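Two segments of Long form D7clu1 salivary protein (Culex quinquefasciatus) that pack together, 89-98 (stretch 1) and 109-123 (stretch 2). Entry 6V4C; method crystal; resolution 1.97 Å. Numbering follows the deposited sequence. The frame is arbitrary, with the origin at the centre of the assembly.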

# COMPACT_ATOMS: atom_id res chain seq x y z
N ALA A 89 -22.44 -11.71 11.64
CA ALA A 89 -23.55 -10.77 11.57
C ALA A 89 -23.30 -9.71 10.51
O ALA A 89 -24.07 -9.57 9.55
CB ALA A 89 -23.79 -10.13 12.94
N ILE A 90 -22.21 -8.95 10.65
CA ILE A 90 -21.95 -7.85 9.72
C ILE A 90 -21.68 -8.36 8.32
O ILE A 90 -21.95 -7.65 7.34
CB ILE A 90 -20.83 -6.93 10.23
CG1 ILE A 90 -21.10 -6.50 11.67
CG2 ILE A 90 -20.70 -5.70 9.36
CD1 ILE A 90 -20.05 -5.57 12.20
N ALA A 91 -21.12 -9.57 8.18
CA ALA A 91 -20.94 -10.14 6.85
C ALA A 91 -22.27 -10.26 6.12
O ALA A 91 -22.42 -9.78 4.99
CB ALA A 91 -20.25 -11.50 6.96
N ASN A 92 -23.26 -10.89 6.76
CA ASN A 92 -24.59 -10.97 6.16
C ASN A 92 -25.27 -9.61 6.16
O ASN A 92 -25.98 -9.26 5.21
CB ASN A 92 -25.44 -11.99 6.91
CG ASN A 92 -24.75 -13.34 7.04
OD1 ASN A 92 -24.08 -13.79 6.12
ND2 ASN A 92 -24.90 -13.97 8.20
N GLU A 93 -25.06 -8.81 7.22
CA GLU A 93 -25.69 -7.50 7.31
C GLU A 93 -25.23 -6.58 6.18
O GLU A 93 -26.03 -5.80 5.65
CB GLU A 93 -25.39 -6.88 8.67
CG GLU A 93 -26.07 -5.56 8.96
CD GLU A 93 -25.76 -5.04 10.36
OE1 GLU A 93 -25.17 -5.80 11.15
OE2 GLU A 93 -26.11 -3.88 10.66
N LEU A 94 -23.95 -6.67 5.80
CA LEU A 94 -23.46 -5.89 4.67
C LEU A 94 -23.92 -6.47 3.34
O LEU A 94 -24.15 -5.71 2.38
CB LEU A 94 -21.94 -5.80 4.71
CG LEU A 94 -21.35 -4.56 5.36
CD1 LEU A 94 -19.89 -4.78 5.72
CD2 LEU A 94 -21.48 -3.36 4.43
N GLY A 95 -24.08 -7.79 3.26
CA GLY A 95 -24.51 -8.43 2.03
C GLY A 95 -25.99 -8.35 1.78
O GLY A 95 -26.52 -9.06 0.92
N LYS A 96 -26.68 -7.48 2.52
CA LYS A 96 -28.09 -7.17 2.31
C LYS A 96 -28.26 -5.71 1.92
O LYS A 96 -29.24 -5.05 2.28
N ILE A 97 -27.29 -5.19 1.17
CA ILE A 97 -27.24 -3.78 0.81
C ILE A 97 -27.93 -3.58 -0.53
O ILE A 97 -28.18 -4.52 -1.29
CB ILE A 97 -25.79 -3.26 0.77
CG2 ILE A 97 -25.75 -1.77 1.01
N ASP A 98 -28.24 -2.32 -0.83
CA ASP A 98 -28.76 -1.94 -2.14
C ASP A 98 -27.75 -2.32 -3.22
O ASP A 98 -27.87 -3.37 -3.85
CB ASP A 98 -29.06 -0.44 -2.20
N LYS A 109 -23.92 4.65 0.91
CA LYS A 109 -25.07 4.81 1.81
C LYS A 109 -25.25 3.59 2.70
O LYS A 109 -25.40 3.71 3.92
CB LYS A 109 -26.33 5.08 0.99
N GLY A 110 -25.23 2.39 2.10
CA GLY A 110 -25.38 1.18 2.89
C GLY A 110 -24.18 0.87 3.75
O GLY A 110 -24.31 0.25 4.81
N PHE A 111 -22.99 1.29 3.32
CA PHE A 111 -21.79 1.05 4.11
C PHE A 111 -21.75 1.96 5.34
O PHE A 111 -21.52 1.49 6.46
CB PHE A 111 -20.54 1.26 3.25
CG PHE A 111 -19.27 0.84 3.92
CD1 PHE A 111 -18.91 -0.50 3.96
CD2 PHE A 111 -18.44 1.77 4.51
CE1 PHE A 111 -17.74 -0.90 4.58
CE2 PHE A 111 -17.27 1.38 5.13
CZ PHE A 111 -16.92 0.04 5.17
N ILE A 112 -21.97 3.26 5.14
CA ILE A 112 -22.05 4.19 6.26
C ILE A 112 -23.15 3.77 7.23
O ILE A 112 -23.02 3.90 8.45
CB ILE A 112 -22.22 5.63 5.76
CG1 ILE A 112 -20.96 6.09 5.02
CG2 ILE A 112 -22.55 6.57 6.90
CD1 ILE A 112 -21.12 7.41 4.29
N GLN A 113 -24.26 3.26 6.69
CA GLN A 113 -25.37 2.83 7.54
C GLN A 113 -24.96 1.66 8.42
O GLN A 113 -25.24 1.64 9.63
CB GLN A 113 -26.57 2.45 6.66
CG GLN A 113 -27.91 2.92 7.20
CD GLN A 113 -28.74 1.79 7.77
OE1 GLN A 113 -28.41 0.62 7.61
NE2 GLN A 113 -29.82 2.15 8.46
N VAL A 114 -24.28 0.67 7.84
CA VAL A 114 -23.86 -0.50 8.62
C VAL A 114 -22.72 -0.13 9.57
O VAL A 114 -22.66 -0.62 10.71
CB VAL A 114 -23.49 -1.67 7.69
CG1 VAL A 114 -22.90 -2.83 8.49
CG2 VAL A 114 -24.71 -2.12 6.91
N ASN A 115 -21.81 0.75 9.13
CA ASN A 115 -20.67 1.11 9.96
C ASN A 115 -21.12 1.81 11.24
O ASN A 115 -20.57 1.56 12.32
CB ASN A 115 -19.69 1.98 9.18
CG ASN A 115 -18.38 2.21 9.94
OD1 ASN A 115 -17.85 1.29 10.57
ND2 ASN A 115 -17.88 3.43 9.89
N ASN A 116 -22.11 2.70 11.13
CA ASN A 116 -22.58 3.43 12.30
C ASN A 116 -23.34 2.54 13.28
O ASN A 116 -23.41 2.87 14.47
CB ASN A 116 -23.43 4.63 11.88
CG ASN A 116 -22.64 5.64 11.06
OD1 ASN A 116 -21.48 5.41 10.72
ND2 ASN A 116 -23.27 6.76 10.74
N ALA A 117 -23.92 1.43 12.81
CA ALA A 117 -24.62 0.51 13.68
C ALA A 117 -23.69 -0.44 14.41
O ALA A 117 -24.12 -1.09 15.37
CB ALA A 117 -25.64 -0.30 12.87
N ASN A 118 -22.44 -0.55 13.98
CA ASN A 118 -21.44 -1.41 14.62
C ASN A 118 -20.10 -0.67 14.61
O ASN A 118 -19.11 -1.12 14.05
CB ASN A 118 -21.32 -2.75 13.89
CG ASN A 118 -22.66 -3.41 13.65
OD1 ASN A 118 -23.35 -3.11 12.68
ND2 ASN A 118 -23.03 -4.33 14.53
N LYS A 119 -20.08 0.49 15.26
CA LYS A 119 -18.92 1.38 15.18
C LYS A 119 -17.67 0.69 15.70
O LYS A 119 -17.66 0.12 16.79
CB LYS A 119 -19.20 2.66 15.98
CG LYS A 119 -18.82 3.94 15.24
N GLY A 120 -16.60 0.74 14.90
CA GLY A 120 -15.32 0.18 15.27
C GLY A 120 -15.13 -1.28 14.92
O GLY A 120 -13.99 -1.76 14.98
N VAL A 121 -16.19 -2.01 14.56
CA VAL A 121 -16.05 -3.44 14.31
C VAL A 121 -15.37 -3.69 12.96
O VAL A 121 -14.55 -4.61 12.83
CB VAL A 121 -17.40 -4.15 14.43
CG1 VAL A 121 -17.22 -5.66 14.29
CG2 VAL A 121 -18.07 -3.81 15.75
N LEU A 122 -15.70 -2.89 11.95
CA LEU A 122 -15.07 -3.07 10.64
C LEU A 122 -13.58 -2.75 10.69
O LEU A 122 -12.78 -3.43 10.05
CB LEU A 122 -15.78 -2.21 9.59
CG LEU A 122 -17.15 -2.72 9.14
CD1 LEU A 122 -17.75 -1.79 8.10
CD2 LEU A 122 -17.03 -4.13 8.59
N GLU A 123 -13.21 -1.70 11.43
CA GLU A 123 -11.79 -1.39 11.59
C GLU A 123 -11.05 -2.55 12.24
O GLU A 123 -9.88 -2.80 11.94
CB GLU A 123 -11.63 -0.11 12.41
CG GLU A 123 -11.81 1.16 11.62
CD GLU A 123 -12.26 2.33 12.47
OE1 GLU A 123 -13.40 2.29 12.98
OE2 GLU A 123 -11.46 3.28 12.65

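Helix 89-94 and helix 109-117 run nearly antiparallel (153° between their directions), with axes 10.7 Å apart at closest approach, and the contact between the two stretches is mainly apolar; no hydrogen bond crosses it among the atoms modelled. Ile90 gives the most area to the contact. Its CA-to-CB bond points toward stretch 2, and with chi1 m and chi2 t the CG1 arm is extended, carrying CD1 to the turn after helix 109-117 and the start of the next helix: Ile90 CD1 lies 3.5 Å from CB of Asn118 and 3.5 Å from CG1 of Val121. Ile90 CG2 lies 3.7 Å from CG1 of Val114 and 4.1 Å from CD2 of Leu122, so one isoleucine touches both helical parts of stretch 2.

One turn on, Leu94 starts sideways, yet its end comes nearer. Its chi1 of -96° lies between wells, with chi2 t; in this conformation CG sits 3.9 Å from Val114 CG1, while the two methyls diverge, CD1 to 4.1 Å from Leu122 CD2 and CD2 to 3.9 Å from Phe111 CD1. The approach to the Phe111 ring is oblique. Phe111 also leaves its backbone sideways, and its t chi1 with chi2 of 80° places the ring where that methyl can reach it. Val114, pointing toward stretch 1 with chi1 t, is the shared partner: its CG1 meets Ile90, Leu94 and Glu93. Leu122 (m, t) extends CD2 to both Ile90 and Leu94.

Glu93 lies at the more open margin. Its chi1 and chi2 are both t, so the chain is stretched out and the carboxylate reaches across: OE2 is 4.0 Å from Val114 CG1 and 4.2 Å from Ala117 CB. These are packing contacts of a polar group with methyls.

Beyond the helix, where Gly95 is the first residue to leave helical angles, the backbones draw close: the CA atoms of Ile97 and Gly110 are 5.7 Å apart, against 6.7 Å for Leu94 and Val114. Ile97 CG2 rests 3.5 Å from Gly110 CA. A CB on Gly110 would point toward stretch 1 and lie 2.0 Å from Ile97 CG2, a clash, so the close fit depends on a bare CA. CG1 and CD1 of Ile97 are not modelled, so the course of that arm is not known. Gly120, at the N-cap position before helix 121-123, is glycine for a local reason: at phi/psi 88/-13 a CB would jam against the carbonyl O of Lys119.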